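Local coordinates for Poly(Beta-D-mannuronate) lyase (Pseudopedobacter saltans, PDB 7O79), which probably cleaves poly(beta-D-mannuronate), the mannuronate polymer of alginate, as a beta-helical polysaccharide lyase of family PL6, at residues A[189-194]-A[213-218]; A[144-149]-A[175-180]; A[237-242]-A[261-266]. One frame throughout, in Å; residues are numbered along the deposited sequence.

Interaction 1: residues A[189-194]-A[213-218]; sequences DGAFFT and LKSNRN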
loop_
_atom_site.group_PDB
_atom_site.type_symbol
_atom_site.label_atom_id
_atom_site.label_comp_id
_atom_site.label_asym_id
_atom_site.label_seq_id
_atom_site.Cartn_x
_atom_site.Cartn_y
_atom_site.Cartn_z
ATOM N N ASP A 189 -18.070 -5.800 3.294
ATOM C CA ASP A 189 -17.179 -6.151 2.199
ATOM C C ASP A 189 -15.909 -5.302 2.231
ATOM O O ASP A 189 -15.734 -4.423 3.077
ATOM C CB ASP A 189 -17.919 -5.987 0.868
ATOM C CG ASP A 189 -17.449 -6.955 -0.207
ATOM O OD1 ASP A 189 -16.507 -7.734 0.027
ATOM O OD2 ASP A 189 -18.016 -6.898 -1.325
ATOM N N GLY A 190 -15.030 -5.571 1.270
ATOM C CA GLY A 190 -13.773 -4.863 1.124
ATOM C C GLY A 190 -12.914 -5.569 0.098
ATOM O O GLY A 190 -13.348 -6.533 -0.551
ATOM N N ALA A 191 -11.678 -5.054 -0.058
ATOM C CA ALA A 191 -10.670 -5.712 -0.891
ATOM C C ALA A 191 -9.969 -6.857 -0.162
ATOM O O ALA A 191 -9.501 -7.806 -0.802
ATOM C CB ALA A 191 -9.610 -4.705 -1.353
ATOM N N PHE A 192 -9.881 -6.782 1.162
ATOM C CA PHE A 192 -9.185 -7.796 1.955
ATOM C C PHE A 192 -7.776 -8.050 1.421
ATOM O O PHE A 192 -7.324 -9.194 1.298
ATOM C CB PHE A 192 -9.988 -9.096 2.032
ATOM C CG PHE A 192 -11.394 -8.926 2.571
ATOM C CD1 PHE A 192 -11.641 -9.042 3.934
ATOM C CD2 PHE A 192 -12.471 -8.729 1.714
ATOM C CE1 PHE A 192 -12.920 -8.913 4.441
ATOM C CE2 PHE A 192 -13.771 -8.617 2.216
ATOM C CZ PHE A 192 -13.995 -8.700 3.572
ATOM N N PHE A 193 -7.076 -6.971 1.090
ATOM C CA PHE A 193 -5.713 -7.052 0.570
ATOM C C PHE A 193 -4.730 -7.041 1.733
ATOM O O PHE A 193 -4.895 -6.282 2.690
ATOM C CB PHE A 193 -5.434 -5.880 -0.375
ATOM C CG PHE A 193 -4.255 -6.076 -1.295
ATOM C CD1 PHE A 193 -2.947 -5.901 -0.840
ATOM C CD2 PHE A 193 -4.456 -6.405 -2.631
ATOM C CE1 PHE A 193 -1.858 -6.067 -1.707
ATOM C CE2 PHE A 193 -3.381 -6.593 -3.490
ATOM C CZ PHE A 193 -2.084 -6.420 -3.038
ATOM N N THR A 194 -3.716 -7.887 1.658
ATOM C CA THR A 194 -2.734 -7.994 2.731
ATOM C C THR A 194 -1.379 -7.534 2.215
ATOM O O THR A 194 -0.859 -8.094 1.238
ATOM C CB THR A 194 -2.651 -9.423 3.263
ATOM O OG1 THR A 194 -3.860 -9.735 3.959
ATOM C CG2 THR A 194 -1.449 -9.575 4.218
ATOM N N LEU A 213 -4.426 2.979 0.532
ATOM C CA LEU A 213 -5.636 2.182 0.678
ATOM C C LEU A 213 -6.840 2.997 0.216
ATOM O O LEU A 213 -7.098 4.084 0.735
ATOM C CB LEU A 213 -5.819 1.720 2.122
ATOM C CG LEU A 213 -4.591 1.065 2.774
ATOM C CD1 LEU A 213 -4.923 0.572 4.180
ATOM C CD2 LEU A 213 -4.109 -0.090 1.901
ATOM N N LYS A 214 -7.580 2.460 -0.745
ATOM C CA LYS A 214 -8.803 3.060 -1.270
ATOM C C LYS A 214 -9.911 2.019 -1.316
ATOM O O LYS A 214 -10.577 1.827 -2.336
ATOM C CB LYS A 214 -8.552 3.645 -2.656
ATOM C CG LYS A 214 -7.676 4.900 -2.649
ATOM C CD LYS A 214 -7.508 5.452 -4.067
ATOM C CE LYS A 214 -6.949 6.883 -4.037
ATOM N NZ LYS A 214 -6.486 7.344 -5.384
ATOM N N SER A 215 -10.088 1.302 -0.207
ATOM C CA SER A 215 -11.019 0.177 -0.087
ATOM C C SER A 215 -11.032 -0.225 1.385
ATOM O O SER A 215 -10.268 0.318 2.192
ATOM C CB SER A 215 -10.617 -1.013 -0.965
ATOM O OG SER A 215 -9.257 -1.369 -0.736
ATOM N N ASN A 216 -11.864 -1.226 1.719
ATOM C CA ASN A 216 -12.035 -1.691 3.098
ATOM C C ASN A 216 -11.289 -2.988 3.397
ATOM O O ASN A 216 -10.935 -3.763 2.505
ATOM C CB ASN A 216 -13.517 -1.929 3.457
ATOM C CG ASN A 216 -14.377 -0.706 3.285
ATOM O OD1 ASN A 216 -13.881 0.393 3.042
ATOM N ND2 ASN A 216 -15.678 -0.877 3.462
ATOM N N ARG A 217 -11.080 -3.210 4.705
ATOM C CA ARG A 217 -10.671 -4.496 5.295
ATOM C C ARG A 217 -9.314 -4.979 4.815
ATOM O O ARG A 217 -9.072 -6.178 4.694
ATOM C CB ARG A 217 -11.726 -5.579 5.096
ATOM C CG ARG A 217 -13.112 -5.102 5.334
ATOM C CD ARG A 217 -13.510 -5.453 6.745
ATOM N NE ARG A 217 -14.800 -4.878 7.106
ATOM C CZ ARG A 217 -15.261 -4.789 8.350
ATOM N NH1 ARG A 217 -14.530 -5.229 9.370
ATOM N NH2 ARG A 217 -16.455 -4.251 8.574
ATOM N N ASN A 218 -8.412 -4.049 4.613
ATOM C CA ASN A 218 -7.065 -4.372 4.221
ATOM C C ASN A 218 -6.163 -4.489 5.439
ATOM O O ASN A 218 -6.452 -3.938 6.455
ATOM C CB ASN A 218 -6.551 -3.325 3.261
ATOM C CG ASN A 218 -7.381 -3.259 1.997
ATOM O OD1 ASN A 218 -7.443 -4.182 1.264
ATOM N ND2 ASN A 218 -8.037 -2.190 1.805
#
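The side-chain amide of N218 takes the place of a strand bond to 189-194: its OD1 accepts F193 N at 2.8 Å, in the carbonyl plane and on a lone pair. CG of N218 stands anti to its own carbonyl carbon (chi1 -61°), which puts it where OD1 can reach F193 N. The other end of the amide is held as well, ND2 giving a bond to S215 OG at 2.9 Å that lies close to the amide plane; OG is in turn bonded to I177 O. One backbone oxygen, N216 O, receives A191 N at 3.0 Å and, weakly, F192 N.

CB of R217 lies over one face of the F192 ring, 3.9 Å from its centroid, a CH-pi contact in which the two side chains run side by side. Y153 stacks with F192, and R217 also makes a cation-pi contact with F239. A191 CB packs against two oxygens, S215 OG and N218 OD1, both at 3.4 Å.

G190 CA lies 3.3 Å from N216 O, where a side chain would collide. With OD1 and ND2 both engaged, the N218 amide is fixed against a flip, and F193 N is satisfied without regular strand pairing.

Interaction 2: residues A[144-149]-A[175-180]; sequences VGNDQD and FRIWGY
Two neighbouring rungs of a parallel beta-helix meet here, strands 144-146 and 175-177, with axes 4.8 Å apart and only 2° between their directions. R176 N bonds V144 O, N146 N bonds R176 O, and W178 N continues the ladder to N146 O at 3.1 Å.

On the face carrying V144, F175, N146 and I177, the valine lies over the phenylalanine ring, its CB 4.1 Å from the centroid and CG1 3.6 Å from CD2. N146 adds a side-chain tie, its CG anti to the backbone N (chi1 -170°) and its ND2 bonding W178 O at 2.9 Å in the amide plane; OD1 is held by S151 and N154. An alanine here would probably leave W178 O without this donor and S151 and N154 without their shared acceptor.

Beyond the strands Q148 bends at chi2, and its NE2 reaches G179 O in a weak bond at 3.1 Å. On the face opposite N146, R176 NE lies 3.1 Å above the W178 ring plane, toward its rim, and R176 NH2 is hydrogen-bonded to Y118 OH.

Such in-register parallel rungs, side chains aligned on each face, are typical of the pectate-lyase-like beta-helix.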
loop_
_atom_site.group_PDB
_atom_site.type_symbol
_atom_site.label_atom_id
_atom_site.label_comp_id
_atom_site.label_asym_id
_atom_site.label_seq_id
_atom_site.Cartn_x
_atom_site.Cartn_y
_atom_site.Cartn_z
ATOM N N VAL A 144 2.520 -1.653 -7.460
ATOM C CA VAL A 144 1.580 -2.745 -7.235
ATOM C C VAL A 144 0.192 -2.142 -7.176
ATOM O O VAL A 144 -0.041 -1.200 -6.409
ATOM C CB VAL A 144 1.877 -3.521 -5.932
ATOM C CG1 VAL A 144 0.810 -4.588 -5.711
ATOM C CG2 VAL A 144 3.239 -4.163 -5.976
ATOM N N GLY A 145 -0.732 -2.684 -7.964
ATOM C CA GLY A 145 -2.119 -2.276 -7.909
ATOM C C GLY A 145 -3.085 -3.413 -7.638
ATOM O O GLY A 145 -2.848 -4.559 -8.021
ATOM N N ASN A 146 -4.202 -3.078 -6.999
ATOM C CA ASN A 146 -5.327 -3.990 -6.872
ATOM C C ASN A 146 -6.533 -3.358 -7.540
ATOM O O ASN A 146 -6.862 -2.197 -7.281
ATOM C CB ASN A 146 -5.633 -4.343 -5.402
ATOM C CG ASN A 146 -6.634 -5.482 -5.273
ATOM O OD1 ASN A 146 -6.304 -6.644 -5.519
ATOM N ND2 ASN A 146 -7.857 -5.162 -4.837
ATOM N N ASP A 147 -7.198 -4.142 -8.373
ATOM C CA ASP A 147 -8.242 -3.680 -9.263
ATOM C C ASP A 147 -9.550 -3.501 -8.474
ATOM O O ASP A 147 -9.721 -4.019 -7.365
ATOM C CB ASP A 147 -8.364 -4.705 -10.400
ATOM C CG ASP A 147 -8.985 -4.146 -11.643
ATOM O OD1 ASP A 147 -8.183 -3.643 -12.470
ATOM O OD2 ASP A 147 -10.233 -4.231 -11.815
ATOM N N GLN A 148 -10.480 -2.744 -9.055
ATOM C CA GLN A 148 -11.681 -2.342 -8.329
ATOM C C GLN A 148 -12.692 -3.466 -8.148
ATOM O O GLN A 148 -13.423 -3.471 -7.150
ATOM C CB GLN A 148 -12.321 -1.135 -9.036
ATOM C CG GLN A 148 -13.610 -0.587 -8.408
ATOM C CD GLN A 148 -13.466 -0.198 -6.947
ATOM O OE1 GLN A 148 -12.429 0.303 -6.516
ATOM N NE2 GLN A 148 -14.530 -0.412 -6.177
ATOM N N ASP A 149 -12.785 -4.406 -9.085
ATOM C CA ASP A 149 -13.820 -5.427 -9.035
ATOM C C ASP A 149 -13.206 -6.817 -9.063
ATOM O O ASP A 149 -12.164 -7.033 -9.689
ATOM C CB ASP A 149 -14.801 -5.272 -10.190
ATOM C CG ASP A 149 -15.568 -3.961 -10.122
ATOM O OD1 ASP A 149 -16.573 -3.875 -9.392
ATOM O OD2 ASP A 149 -15.156 -3.007 -10.792
ATOM N N PHE A 175 1.950 0.886 -3.551
ATOM C CA PHE A 175 0.734 0.077 -3.522
ATOM C C PHE A 175 -0.471 1.003 -3.636
ATOM O O PHE A 175 -0.557 1.986 -2.895
ATOM C CB PHE A 175 0.613 -0.712 -2.206
ATOM C CG PHE A 175 1.526 -1.916 -2.090
ATOM C CD1 PHE A 175 2.832 -1.779 -1.638
ATOM C CD2 PHE A 175 1.041 -3.193 -2.356
ATOM C CE1 PHE A 175 3.670 -2.903 -1.499
ATOM C CE2 PHE A 175 1.861 -4.330 -2.206
ATOM C CZ PHE A 175 3.172 -4.178 -1.771
ATOM N N ARG A 176 -1.407 0.689 -4.533
ATOM C CA ARG A 176 -2.707 1.355 -4.570
ATOM C C ARG A 176 -3.797 0.284 -4.589
ATOM O O ARG A 176 -3.879 -0.499 -5.538
ATOM C CB ARG A 176 -2.823 2.301 -5.776
ATOM C CG ARG A 176 -4.176 3.021 -5.856
ATOM C CD ARG A 176 -4.296 4.012 -7.043
ATOM N NE ARG A 176 -4.306 3.338 -8.339
ATOM C CZ ARG A 176 -3.960 3.915 -9.486
ATOM N NH1 ARG A 176 -3.610 5.198 -9.513
ATOM N NH2 ARG A 176 -3.999 3.216 -10.613
ATOM N N ILE A 177 -4.621 0.238 -3.535
ATOM C CA ILE A 177 -5.579 -0.850 -3.317
ATOM C C ILE A 177 -6.995 -0.333 -3.535
ATOM O O ILE A 177 -7.626 0.217 -2.623
ATOM C CB ILE A 177 -5.446 -1.485 -1.926
ATOM C CG1 ILE A 177 -3.972 -1.699 -1.563
ATOM C CG2 ILE A 177 -6.293 -2.774 -1.854
ATOM C CD1 ILE A 177 -3.254 -2.632 -2.533
ATOM N N TRP A 178 -7.533 -0.587 -4.724
ATOM C CA TRP A 178 -8.942 -0.350 -4.981
ATOM C C TRP A 178 -9.756 -1.557 -4.531
ATOM O O TRP A 178 -9.212 -2.620 -4.202
ATOM C CB TRP A 178 -9.189 -0.109 -6.468
ATOM C CG TRP A 178 -8.652 1.192 -7.017
ATOM C CD1 TRP A 178 -8.541 2.394 -6.368
ATOM C CD2 TRP A 178 -8.184 1.407 -8.348
ATOM N NE1 TRP A 178 -8.014 3.352 -7.221
ATOM C CE2 TRP A 178 -7.793 2.768 -8.445
ATOM C CE3 TRP A 178 -8.065 0.582 -9.480
ATOM C CZ2 TRP A 178 -7.281 3.319 -9.627
ATOM C CZ3 TRP A 178 -7.554 1.133 -10.660
ATOM C CH2 TRP A 178 -7.169 2.492 -10.720
ATOM N N GLY A 179 -11.077 -1.391 -4.554
ATOM C CA GLY A 179 -12.018 -2.418 -4.190
ATOM C C GLY A 179 -13.175 -1.825 -3.430
ATOM O O GLY A 179 -13.312 -0.609 -3.323
ATOM N N TYR A 180 -14.045 -2.701 -2.928
ATOM C CA TYR A 180 -15.201 -2.242 -2.167
ATOM C C TYR A 180 -14.746 -1.389 -0.995
ATOM O O TYR A 180 -13.885 -1.800 -0.216
ATOM C CB TYR A 180 -16.017 -3.434 -1.667
ATOM C CG TYR A 180 -17.213 -3.060 -0.831
ATOM C CD1 TYR A 180 -17.078 -2.758 0.523
ATOM C CD2 TYR A 180 -18.482 -3.007 -1.387
ATOM C CE1 TYR A 180 -18.169 -2.416 1.304
ATOM C CE2 TYR A 180 -19.587 -2.666 -0.613
ATOM C CZ TYR A 180 -19.421 -2.366 0.723
ATOM O OH TYR A 180 -20.513 -2.030 1.489
#

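Interaction 3: residues A[237-242]-A[261-266]; sequences GNFNTI and AGQGHH
H265 NE2 gives its hydrogen to A261 O at 2.7 Å, from above that carbonyl's plane, while across the contact ND1 of the same ring accepts N240 N at 3.0 Å, the donor lying in the ring plane. The proton therefore sits on NE2, and ND1 is left as acceptor. Q263 O lies over the centre of one ring face, and the N240 amide runs beside H265, nearly coplanar at 5°; its OD1 accepts N218 N and its ND2 bonds S215 O.

N238 OD1 takes Q263 N at 3.0 Å in its carbonyl plane, on a lone pair, while its ND2 is held by E185 O. F239 N bonds back to Q263 O, and that same oxygen lies 3.9 Å above one face of the F239 ring, toward the rim. R217 makes a cation-pi contact with this ring. A side chain on G264 would run into CD1 of F239, and one on G262 into G237 O.

Farther on, regular pairing begins: H266 N bonds N240 O, and I242 N bonds H266 O at 2.9 Å. A water bridges N240 O, weakly, and G264 O. Turns stacked coil on coil, with buried polar side chains bonding backbone before the next parallel strands start, are typical of the right-handed parallel beta-helix of polysaccharide lyases.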
loop_
_atom_site.group_PDB
_atom_site.type_symbol
_atom_site.label_atom_id
_atom_site.label_comp_id
_atom_site.label_asym_id
_atom_site.label_seq_id
_atom_site.Cartn_x
_atom_site.Cartn_y
_atom_site.Cartn_z
ATOM N N GLY A 237 -12.091 4.478 2.063
ATOM C CA GLY A 237 -12.510 3.229 2.670
ATOM C C GLY A 237 -12.459 3.239 4.182
ATOM O O GLY A 237 -12.129 4.236 4.838
ATOM N N ASN A 238 -12.805 2.079 4.740
ATOM C CA ASN A 238 -13.119 1.930 6.150
ATOM C C ASN A 238 -12.621 0.580 6.660
ATOM O O ASN A 238 -12.377 -0.345 5.889
ATOM C CB ASN A 238 -14.633 2.087 6.416
ATOM C CG ASN A 238 -15.201 3.399 5.865
ATOM O OD1 ASN A 238 -14.919 4.471 6.405
ATOM N ND2 ASN A 238 -15.981 3.323 4.790
ATOM N N PHE A 239 -12.476 0.483 7.983
ATOM C CA PHE A 239 -12.066 -0.764 8.654
ATOM C C PHE A 239 -10.754 -1.321 8.088
ATOM O O PHE A 239 -10.642 -2.500 7.738
ATOM C CB PHE A 239 -13.185 -1.811 8.595
ATOM C CG PHE A 239 -14.555 -1.234 8.817
ATOM C CD1 PHE A 239 -14.976 -0.898 10.093
ATOM C CD2 PHE A 239 -15.432 -1.056 7.762
ATOM C CE1 PHE A 239 -16.236 -0.361 10.301
ATOM C CE2 PHE A 239 -16.685 -0.526 7.968
ATOM C CZ PHE A 239 -17.089 -0.182 9.236
ATOM N N ASN A 240 -9.740 -0.466 8.006
ATOM C CA ASN A 240 -8.423 -0.936 7.613
ATOM C C ASN A 240 -7.553 -1.153 8.841
ATOM O O ASN A 240 -7.785 -0.564 9.896
ATOM C CB ASN A 240 -7.762 0.035 6.639
ATOM C CG ASN A 240 -8.378 -0.056 5.254
ATOM O OD1 ASN A 240 -8.523 -1.160 4.704
ATOM N ND2 ASN A 240 -8.790 1.082 4.705
ATOM N N THR A 241 -6.568 -2.037 8.700
ATOM C CA THR A 241 -5.688 -2.414 9.801
ATOM C C THR A 241 -4.252 -2.077 9.434
ATOM O O THR A 241 -3.740 -2.529 8.403
ATOM C CB THR A 241 -5.825 -3.897 10.150
ATOM O OG1 THR A 241 -7.147 -4.156 10.632
ATOM C CG2 THR A 241 -4.820 -4.292 11.223
ATOM N N ILE A 242 -3.608 -1.271 10.273
ATOM C CA ILE A 242 -2.219 -0.867 10.084
ATOM C C ILE A 242 -1.532 -1.160 11.411
ATOM O O ILE A 242 -1.716 -0.425 12.383
ATOM C CB ILE A 242 -2.092 0.610 9.684
ATOM C CG1 ILE A 242 -2.885 0.849 8.393
ATOM C CG2 ILE A 242 -0.631 0.980 9.429
ATOM C CD1 ILE A 242 -2.907 2.282 7.946
ATOM N N ALA A 261 -8.066 8.486 6.552
ATOM C CA ALA A 261 -9.460 8.928 6.532
ATOM C C ALA A 261 -10.355 7.714 6.765
ATOM O O ALA A 261 -9.981 6.585 6.428
ATOM C CB ALA A 261 -9.823 9.591 5.197
ATOM N N GLY A 262 -11.536 7.934 7.347
ATOM C CA GLY A 262 -12.534 6.882 7.428
ATOM C C GLY A 262 -12.672 6.294 8.827
ATOM O O GLY A 262 -11.985 6.676 9.779
ATOM N N GLN A 263 -13.592 5.335 8.933
ATOM C CA GLN A 263 -14.052 4.894 10.237
ATOM C C GLN A 263 -13.625 3.460 10.528
ATOM O O GLN A 263 -13.414 2.653 9.617
ATOM C CB GLN A 263 -15.575 5.028 10.358
ATOM C CG GLN A 263 -16.370 4.085 9.469
ATOM C CD GLN A 263 -17.886 4.288 9.619
ATOM O OE1 GLN A 263 -18.445 5.273 9.121
ATOM N NE2 GLN A 263 -18.545 3.360 10.308
ATOM N N GLY A 264 -13.482 3.170 11.820
ATOM C CA GLY A 264 -13.296 1.813 12.283
ATOM C C GLY A 264 -11.905 1.256 12.136
ATOM O O GLY A 264 -11.736 0.037 12.272
ATOM N N HIS A 265 -10.907 2.095 11.855
ATOM C CA HIS A 265 -9.544 1.616 11.658
ATOM C C HIS A 265 -8.928 1.137 12.964
ATOM O O HIS A 265 -9.316 1.571 14.053
ATOM C CB HIS A 265 -8.670 2.721 11.057
ATOM C CG HIS A 265 -9.184 3.240 9.755
ATOM N ND1 HIS A 265 -9.564 2.409 8.723
ATOM C CD2 HIS A 265 -9.451 4.504 9.341
ATOM C CE1 HIS A 265 -9.985 3.145 7.706
ATOM N NE2 HIS A 265 -9.931 4.416 8.058
ATOM N N HIS A 266 -7.966 0.217 12.835
ATOM C CA HIS A 266 -7.150 -0.295 13.937
ATOM C C HIS A 266 -5.712 0.037 13.595
ATOM O O HIS A 266 -5.158 -0.512 12.635
ATOM C CB HIS A 266 -7.319 -1.809 14.117
ATOM C CG HIS A 266 -8.635 -2.209 14.704
ATOM N ND1 HIS A 266 -8.970 -3.523 14.943
ATOM C CD2 HIS A 266 -9.702 -1.470 15.098
ATOM C CE1 HIS A 266 -10.187 -3.577 15.459
ATOM N NE2 HIS A 266 -10.649 -2.345 15.573
HETATM O O HOH W 1 -8.777 4.229 4.566
HETATM O O HOH W 2 -10.141 -2.428 11.242
HETATM O O HOH W 3 -8.073 -6.222 13.289
#

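Overall arrangement
From the N terminus, interaction 2 comes first: 25 residues separate 144-149 from 175-180, which returns beside it one coil on. Interaction 1 then joins the loop 189-194 to 213-218, and interaction 3 joins 237-242 to 261-266, each closing a loop of 18 residues. The three follow in series, none nested or crossed. Interactions 1 and 2 share neighbouring strands 175-177 and 209-214, with K214 N meeting I177 O and N216 N meeting Y180 O. Interactions 1 and 3 touch through N218 N and N240 OD1. Interactions 2 and 3 stay about 6 Å apart at their nearest atoms, so interaction 1 connects them along the beta-helix.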